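Local structure of hemolysin activator protein CdiB (Acinetobacter baumannii ACICU, 6WIL) at residues 42-47 with 102-106; 64-68 with 136-140; 261-265 with 466-470. The protein probably exports the CdiA toxin across the outer membrane as the TpsB-type, Omp85-related transporter of a contact-dependent growth inhibition system. One frame throughout, in Å; residues are numbered along the deposited sequence.

Contact 1: 42-47 with 102-106; sequences QDFKHL and NIVNY
Phe44 and Leu47 press on Tyr106 from an irregular loop and hold 42-47 against the helix through these two side chains. The two rings meet obliquely, their planes at 58°, and the packing is tight where Phe44 CG meets Tyr106 CD1 at 3.3 Å. Being flat, Phe44 can offer a face to each segment: a CH-pi contact places Tyr106 CA over one, 4.1 Å from the ring centroid, and the opposite face carries the loop's own Gln42 O, 3.2 Å above the plane. Leu47 suits the adjoining place because its branches divide: CD1 lies 3.7 Å from Tyr106 CD2, while CD2 approaches Tyr106 CB and the Asn102 backbone O. Its CB also reaches Ile103 CG1 at 4.1 Å. The first torsion of Tyr106 (chi1 179°) swings the ring out from the helix, between Phe44 and Leu47. Behind the first shell, His86 NE2 is hydrogen-bonded to Phe44 O and the His86 ring sits edge-to-face with Tyr106, and Gln88 binds the amide of Leu47. The loop thus lies against helix 97-113 of the ShlB-type POTRA domain, whose Ile103 and Tyr106 also pack on Ile83 of helix 77-85.

Contact 2: 64-68 with 136-140; sequences PLIGQ and SIQIG
Gln68 holds CG opposite its carbonyl carbon and beside its backbone N (chi1 -68°), and with the chain extended beyond CG its amide travels far enough to meet Ile137 on the strand. Leu65 has a similar first torsion, which lays its branched end along Ser136. The amide of Gln68 is used at both ends. NE2 donates to Ile137 O at 3.0 Å in a nearly straight bond (166°); the acceptor lies in the plane of the Gln68 amide and is approached almost head-on, along the line of its C=O bond. NE2 also gives a hydrogen bond to a water at 3.1 Å, and that water takes a weak, long one from Ile139 N. At the other end of the amide, OE1 accepts from Leu65 N at 3.1 Å, the donor standing above the carbonyl plane. This grip on both ends fixes the rotation of the amide, a task for which a long neutral side chain with a donor and an acceptor is well suited.

Leu65 CD2 meets Ser136 OG at 3.6 Å, and Leu65 CD1 passes Ile137 O at 4.0 Å. The small Ser136 accepts this close packing, while its hydroxyl is hydrogen-bonded to Ile63 O. Residues 65-68 form a type II beta turn, with Gly67 at the third position, where positive phi favours glycine. The turn leads from strand 59-62 towards helix 70-74, and its bond to the neighbouring parallel strand 132-149 fits the beta-alpha-alpha-beta-beta layout of a POTRA domain.

Contact 3: 261-265 with 466-470; sequences DDFHE and FDGEL
Asp467 and Glu469 meet the ring of Phe263 where loop L6 of the Omp85-type barrel runs beside the hairpin loop joining strands 251-261 and 266-279. Phe466 completes the VRGF signature of L6, and its ring packs on Ala542 and Ile546, in the loop before the last barrel strand. Asp467 comes next and sets CB 3.5 Å from Phe263 CZ. Its OD1 turns back to accept from Glu469 N at 2.7 Å in an almost straight bond (167°), an Asx turn for which a short carboxylate is well suited. Gly468 sits inside that turn at backbone angles where a CB would collide with the preceding carbonyl O, so glycine fits the bend. Glu469 then brings CB to 3.3 Å from Phe263 CD1, a tight contact; CG lies between its backbone N and carbonyl carbon (chi1 71°), and the extended chain beyond takes OE2 to the ring's edge, in its plane. There OE2 forms a salt bridge with Lys547, which would also temper its closeness to Asp467 OD2, 3.1 Å away. In the facing segment a second Asx turn, Asp261 OD1 to Phe263 N, shapes the hairpin loop, and the same OD1 is hydrogen-bonded to Thr233. His264 NE2 stops 3.6 Å from Glu469 O, while Asp261 OD2 lies at the edge of the imidazole, in its plane.

How the contacts relate
From the N terminus, the chain leaves helix 8-27, passes residues 42-47 and opens contact 1, then opens contact 2 at 64-68. Contact 1 closes at 102-106 and contact 2 only at 136-140, so the two loops cross instead of nesting. Their centres lie about 22 Å apart, and the nearest atoms, about 8 Å apart, do not touch: one joins the linker to a POTRA helix, the other joins the turn after strand 59-62 to strand 132-149. Contact 3 follows in series, closing a 200-residue span that is mostly barrel strand. Its centre is about 65 Å from that of contact 1, across the chain's centre, and it ties two barrel loops together at the far end from the POTRA region.

Contact 1: 42-47 with 102-106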
loop_
_atom_site.group_PDB
_atom_site.type_symbol
_atom_site.label_atom_id
_atom_site.label_comp_id
_atom_site.label_asym_id
_atom_site.label_seq_id
_atom_site.Cartn_x
_atom_site.Cartn_y
_atom_site.Cartn_z
ATOM N N GLN A 42 32.028 10.537 3.875
ATOM C CA GLN A 42 32.851 10.258 5.040
ATOM C C GLN A 42 31.935 10.111 6.242
ATOM O O GLN A 42 31.069 10.965 6.466
ATOM C CB GLN A 42 33.843 11.398 5.273
ATOM C CG GLN A 42 33.256 12.757 4.889
ATOM C CD GLN A 42 33.833 13.917 5.680
ATOM O OE1 GLN A 42 34.073 13.812 6.884
ATOM N NE2 GLN A 42 34.054 15.039 5.001
ATOM N N ASP A 43 32.103 9.039 7.009
ATOM C CA ASP A 43 31.371 8.980 8.261
ATOM C C ASP A 43 31.899 10.059 9.196
ATOM O O ASP A 43 33.076 10.431 9.155
ATOM C CB ASP A 43 31.476 7.605 8.921
ATOM C CG ASP A 43 30.349 7.356 9.917
ATOM O OD1 ASP A 43 29.730 8.341 10.382
ATOM O OD2 ASP A 43 30.075 6.177 10.232
ATOM N N PHE A 44 31.006 10.578 10.031
ATOM C CA PHE A 44 31.293 11.761 10.827
ATOM C C PHE A 44 31.612 11.421 12.276
ATOM O O PHE A 44 31.248 12.174 13.186
ATOM C CB PHE A 44 30.121 12.733 10.720
ATOM C CG PHE A 44 29.735 13.044 9.298
ATOM C CD1 PHE A 44 30.503 13.909 8.532
ATOM C CD2 PHE A 44 28.617 12.462 8.721
ATOM C CE1 PHE A 44 30.158 14.193 7.223
ATOM C CE2 PHE A 44 28.266 12.742 7.412
ATOM C CZ PHE A 44 29.038 13.609 6.663
ATOM N N LYS A 45 32.295 10.292 12.499
ATOM C CA LYS A 45 32.699 9.902 13.846
ATOM C C LYS A 45 33.501 11.007 14.518
ATOM O O LYS A 45 33.217 11.396 15.657
ATOM C CB LYS A 45 33.511 8.605 13.797
ATOM C CG LYS A 45 32.769 7.376 14.308
ATOM C CD LYS A 45 33.644 6.129 14.248
ATOM C CE LYS A 45 34.799 6.190 15.243
ATOM N NZ LYS A 45 34.343 6.150 16.662
ATOM N N HIS A 46 34.506 11.530 13.819
ATOM C CA HIS A 46 35.323 12.627 14.320
ATOM C C HIS A 46 35.325 13.744 13.288
ATOM O O HIS A 46 35.772 13.545 12.154
ATOM C CB HIS A 46 36.753 12.166 14.614
ATOM C CG HIS A 46 36.849 10.743 15.068
ATOM N ND1 HIS A 46 37.234 9.722 14.226
ATOM C CD2 HIS A 46 36.605 10.169 16.270
ATOM C CE1 HIS A 46 37.229 8.580 14.892
ATOM N NE2 HIS A 46 36.848 8.824 16.133
ATOM N N LEU A 47 34.819 14.911 13.681
ATOM C CA LEU A 47 34.880 16.107 12.854
ATOM C C LEU A 47 36.064 17.000 13.192
ATOM O O LEU A 47 36.627 17.631 12.292
ATOM C CB LEU A 47 33.586 16.916 13.000
ATOM C CG LEU A 47 32.285 16.121 12.843
ATOM C CD1 LEU A 47 31.086 16.958 13.266
ATOM C CD2 LEU A 47 32.125 15.632 11.413
ATOM N N ASN A 102 35.019 19.732 7.822
ATOM C CA ASN A 102 34.256 18.553 8.217
ATOM C C ASN A 102 32.965 18.939 8.931
ATOM O O ASN A 102 31.925 18.306 8.723
ATOM C CB ASN A 102 35.111 17.646 9.104
ATOM C CG ASN A 102 36.283 17.041 8.357
ATOM O OD1 ASN A 102 36.266 16.941 7.129
ATOM N ND2 ASN A 102 37.307 16.623 9.097
ATOM N N ILE A 103 33.015 19.967 9.782
ATOM C CA ILE A 103 31.803 20.449 10.439
ATOM C C ILE A 103 30.801 20.940 9.403
ATOM O O ILE A 103 29.597 20.671 9.504
ATOM C CB ILE A 103 32.152 21.546 11.461
ATOM C CG1 ILE A 103 32.883 20.937 12.661
ATOM C CG2 ILE A 103 30.899 22.296 11.906
ATOM C CD1 ILE A 103 33.722 21.934 13.435
ATOM N N VAL A 104 31.284 21.645 8.378
ATOM C CA VAL A 104 30.404 22.122 7.317
ATOM C C VAL A 104 29.820 20.948 6.536
ATOM O O VAL A 104 28.615 20.902 6.268
ATOM C CB VAL A 104 31.157 23.106 6.402
ATOM C CG1 VAL A 104 30.506 23.176 5.028
ATOM C CG2 VAL A 104 31.190 24.486 7.038
ATOM N N ASN A 105 30.662 19.976 6.167
ATOM C CA ASN A 105 30.163 18.808 5.444
ATOM C C ASN A 105 29.148 18.028 6.264
ATOM O O ASN A 105 28.216 17.442 5.703
ATOM C CB ASN A 105 31.318 17.892 5.047
ATOM C CG ASN A 105 32.065 18.387 3.832
ATOM O OD1 ASN A 105 31.479 18.993 2.934
ATOM N ND2 ASN A 105 33.366 18.131 3.795
ATOM N N TYR A 106 29.318 17.999 7.587
ATOM C CA TYR A 106 28.367 17.303 8.446
ATOM C C TYR A 106 27.029 18.031 8.485
ATOM O O TYR A 106 25.969 17.399 8.407
ATOM C CB TYR A 106 28.951 17.161 9.853
ATOM C CG TYR A 106 28.053 16.468 10.854
ATOM C CD1 TYR A 106 27.672 15.146 10.676
ATOM C CD2 TYR A 106 27.610 17.128 11.991
ATOM C CE1 TYR A 106 26.864 14.502 11.596
ATOM C CE2 TYR A 106 26.799 16.494 12.916
ATOM C CZ TYR A 106 26.430 15.181 12.712
ATOM O OH TYR A 106 25.624 14.545 13.628
#

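Contact 2: 64-68 with 136-140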
loop_
_atom_site.group_PDB
_atom_site.type_symbol
_atom_site.label_atom_id
_atom_site.label_comp_id
_atom_site.label_asym_id
_atom_site.label_seq_id
_atom_site.Cartn_x
_atom_site.Cartn_y
_atom_site.Cartn_z
ATOM N N PRO A 64 21.277 34.905 9.867
ATOM C CA PRO A 64 20.539 35.193 8.632
ATOM C C PRO A 64 21.431 35.817 7.571
ATOM O O PRO A 64 22.336 36.600 7.868
ATOM C CB PRO A 64 19.451 36.173 9.090
ATOM C CG PRO A 64 19.331 35.965 10.565
ATOM C CD PRO A 64 20.704 35.595 11.034
ATOM N N LEU A 65 21.175 35.446 6.320
ATOM C CA LEU A 65 21.719 36.188 5.195
ATOM C C LEU A 65 20.856 37.423 4.948
ATOM O O LEU A 65 19.882 37.688 5.660
ATOM C CB LEU A 65 21.795 35.304 3.952
ATOM C CG LEU A 65 22.862 34.210 3.938
ATOM C CD1 LEU A 65 22.987 33.595 2.551
ATOM C CD2 LEU A 65 24.196 34.763 4.403
ATOM N N ILE A 66 21.212 38.193 3.921
ATOM C CA ILE A 66 20.446 39.386 3.584
ATOM C C ILE A 66 19.053 38.988 3.122
ATOM O O ILE A 66 18.894 38.136 2.241
ATOM C CB ILE A 66 21.172 40.199 2.506
ATOM C CG1 ILE A 66 22.510 40.690 3.053
ATOM C CG2 ILE A 66 20.294 41.352 2.023
ATOM C CD1 ILE A 66 23.354 41.382 2.024
ATOM N N GLY A 67 18.037 39.601 3.725
ATOM C CA GLY A 67 16.670 39.345 3.324
ATOM C C GLY A 67 16.063 38.078 3.872
ATOM O O GLY A 67 15.044 37.615 3.348
ATOM N N GLN A 68 16.651 37.497 4.912
ATOM C CA GLN A 68 16.139 36.280 5.525
ATOM C C GLN A 68 15.477 36.634 6.850
ATOM O O GLN A 68 16.122 37.209 7.732
ATOM C CB GLN A 68 17.257 35.262 5.746
ATOM C CG GLN A 68 17.850 34.684 4.473
ATOM C CD GLN A 68 18.710 33.464 4.740
ATOM O OE1 GLN A 68 19.062 33.180 5.885
ATOM N NE2 GLN A 68 19.044 32.731 3.684
ATOM N N SER A 136 25.540 29.870 7.947
ATOM C CA SER A 136 24.417 30.436 7.219
ATOM C C SER A 136 23.904 29.420 6.219
ATOM O O SER A 136 24.604 28.478 5.845
ATOM C CB SER A 136 24.790 31.724 6.488
ATOM O OG SER A 136 24.678 32.825 7.359
ATOM N N ILE A 137 22.676 29.632 5.763
ATOM C CA ILE A 137 22.029 28.697 4.852
ATOM C C ILE A 137 21.633 29.431 3.578
ATOM O O ILE A 137 20.888 30.420 3.616
ATOM C CB ILE A 137 20.818 28.004 5.497
ATOM C CG1 ILE A 137 20.183 27.037 4.495
ATOM C CG2 ILE A 137 19.794 29.013 5.993
ATOM C CD1 ILE A 137 19.270 26.018 5.103
ATOM N N GLN A 138 22.135 28.946 2.451
ATOM C CA GLN A 138 21.655 29.388 1.146
ATOM C C GLN A 138 20.382 28.616 0.837
ATOM O O GLN A 138 20.413 27.503 0.311
ATOM C CB GLN A 138 22.714 29.171 0.077
ATOM C CG GLN A 138 23.629 30.356 -0.105
ATOM C CD GLN A 138 24.935 29.974 -0.762
ATOM O OE1 GLN A 138 25.135 28.819 -1.143
ATOM N NE2 GLN A 138 25.839 30.938 -0.889
ATOM N N ILE A 139 19.246 29.222 1.170
ATOM C CA ILE A 139 17.951 28.570 1.013
ATOM C C ILE A 139 17.624 28.487 -0.476
ATOM O O ILE A 139 17.389 29.507 -1.129
ATOM C CB ILE A 139 16.857 29.310 1.786
ATOM C CG1 ILE A 139 17.251 29.423 3.263
ATOM C CG2 ILE A 139 15.526 28.598 1.626
ATOM C CD1 ILE A 139 16.100 29.777 4.180
ATOM N N GLY A 140 17.617 27.268 -1.013
ATOM C CA GLY A 140 17.259 27.044 -2.401
ATOM C C GLY A 140 15.764 26.887 -2.582
ATOM O O GLY A 140 15.140 26.026 -1.950
HETATM O O HOH W 1 18.696 32.600 0.623
#

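Contact 3: 261-265 with 466-470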
loop_
_atom_site.group_PDB
_atom_site.type_symbol
_atom_site.label_atom_id
_atom_site.label_comp_id
_atom_site.label_asym_id
_atom_site.label_seq_id
_atom_site.Cartn_x
_atom_site.Cartn_y
_atom_site.Cartn_z
ATOM N N ASP A 261 -21.000 -21.284 -8.062
ATOM C CA ASP A 261 -20.341 -22.124 -7.068
ATOM C C ASP A 261 -21.115 -23.432 -6.937
ATOM O O ASP A 261 -22.231 -23.451 -6.406
ATOM C CB ASP A 261 -20.249 -21.397 -5.726
ATOM C CG ASP A 261 -19.315 -22.086 -4.744
ATOM O OD1 ASP A 261 -18.833 -23.196 -5.048
ATOM O OD2 ASP A 261 -19.055 -21.508 -3.666
ATOM N N ASP A 262 -20.522 -24.527 -7.421
ATOM C CA ASP A 262 -21.129 -25.845 -7.279
ATOM C C ASP A 262 -20.947 -26.426 -5.884
ATOM O O ASP A 262 -21.682 -27.348 -5.512
ATOM C CB ASP A 262 -20.553 -26.816 -8.313
ATOM C CG ASP A 262 -21.072 -26.557 -9.715
ATOM O OD1 ASP A 262 -22.161 -25.961 -9.845
ATOM O OD2 ASP A 262 -20.396 -26.959 -10.685
ATOM N N PHE A 263 -19.985 -25.915 -5.111
ATOM C CA PHE A 263 -19.805 -26.386 -3.742
ATOM C C PHE A 263 -21.033 -26.093 -2.890
ATOM O O PHE A 263 -21.505 -26.962 -2.147
ATOM C CB PHE A 263 -18.558 -25.750 -3.127
ATOM C CG PHE A 263 -17.266 -26.326 -3.639
ATOM C CD1 PHE A 263 -16.704 -27.436 -3.033
ATOM C CD2 PHE A 263 -16.624 -25.771 -4.730
ATOM C CE1 PHE A 263 -15.515 -27.969 -3.488
ATOM C CE2 PHE A 263 -15.437 -26.307 -5.198
ATOM C CZ PHE A 263 -14.886 -27.407 -4.575
ATOM N N HIS A 264 -21.568 -24.873 -2.987
ATOM C CA HIS A 264 -22.759 -24.476 -2.248
ATOM C C HIS A 264 -23.962 -24.252 -3.163
ATOM O O HIS A 264 -24.926 -23.587 -2.760
ATOM C CB HIS A 264 -22.477 -23.224 -1.418
ATOM C CG HIS A 264 -21.482 -23.444 -0.319
ATOM N ND1 HIS A 264 -21.791 -24.118 0.843
ATOM C CD2 HIS A 264 -20.181 -23.082 -0.207
ATOM C CE1 HIS A 264 -20.725 -24.164 1.622
ATOM N NE2 HIS A 264 -19.733 -23.544 1.009
ATOM N N GLU A 265 -23.921 -24.813 -4.380
ATOM C CA GLU A 265 -25.003 -24.733 -5.369
ATOM C C GLU A 265 -25.602 -23.329 -5.439
ATOM O O GLU A 265 -26.808 -23.125 -5.285
ATOM C CB GLU A 265 -26.072 -25.793 -5.080
ATOM C CG GLU A 265 -25.562 -27.222 -5.236
ATOM C CD GLU A 265 -26.593 -28.263 -4.828
ATOM O OE1 GLU A 265 -27.626 -27.877 -4.230
ATOM O OE2 GLU A 265 -26.381 -29.466 -5.109
ATOM N N PHE A 466 -6.697 -25.927 -0.647
ATOM C CA PHE A 466 -7.981 -26.360 -0.113
ATOM C C PHE A 466 -9.102 -25.768 -0.954
ATOM O O PHE A 466 -9.007 -24.621 -1.411
ATOM C CB PHE A 466 -8.135 -25.951 1.357
ATOM C CG PHE A 466 -7.305 -26.771 2.306
ATOM C CD1 PHE A 466 -7.771 -27.988 2.782
ATOM C CD2 PHE A 466 -6.060 -26.328 2.722
ATOM C CE1 PHE A 466 -7.011 -28.746 3.652
ATOM C CE2 PHE A 466 -5.297 -27.079 3.593
ATOM C CZ PHE A 466 -5.773 -28.290 4.059
ATOM N N ASP A 467 -10.165 -26.560 -1.150
ATOM C CA ASP A 467 -11.229 -26.165 -2.068
ATOM C C ASP A 467 -12.091 -25.052 -1.486
ATOM O O ASP A 467 -12.679 -24.255 -2.233
ATOM C CB ASP A 467 -12.104 -27.370 -2.417
ATOM C CG ASP A 467 -12.512 -28.176 -1.199
ATOM O OD1 ASP A 467 -13.010 -27.576 -0.207
ATOM O OD2 ASP A 467 -12.342 -29.419 -1.237
ATOM N N GLY A 468 -12.190 -24.992 -0.158
ATOM C CA GLY A 468 -13.040 -24.019 0.489
ATOM C C GLY A 468 -14.486 -24.401 0.691
ATOM O O GLY A 468 -15.291 -23.526 1.053
ATOM N N GLU A 469 -14.852 -25.665 0.469
ATOM C CA GLU A 469 -16.215 -26.067 0.798
ATOM C C GLU A 469 -16.437 -26.063 2.300
ATOM O O GLU A 469 -17.547 -25.802 2.777
ATOM C CB GLU A 469 -16.529 -27.446 0.233
ATOM C CG GLU A 469 -15.827 -28.592 0.931
ATOM C CD GLU A 469 -16.105 -29.905 0.253
ATOM O OE1 GLU A 469 -17.219 -30.428 0.440
ATOM O OE2 GLU A 469 -15.220 -30.385 -0.491
ATOM N N LEU A 470 -15.397 -26.365 3.057
ATOM C CA LEU A 470 -15.457 -26.319 4.505
ATOM C C LEU A 470 -14.283 -25.488 4.970
ATOM O O LEU A 470 -13.147 -25.741 4.560
ATOM C CB LEU A 470 -15.403 -27.718 5.142
ATOM C CG LEU A 470 -16.536 -28.676 4.784
ATOM C CD1 LEU A 470 -16.218 -30.072 5.271
ATOM C CD2 LEU A 470 -17.883 -28.209 5.334
#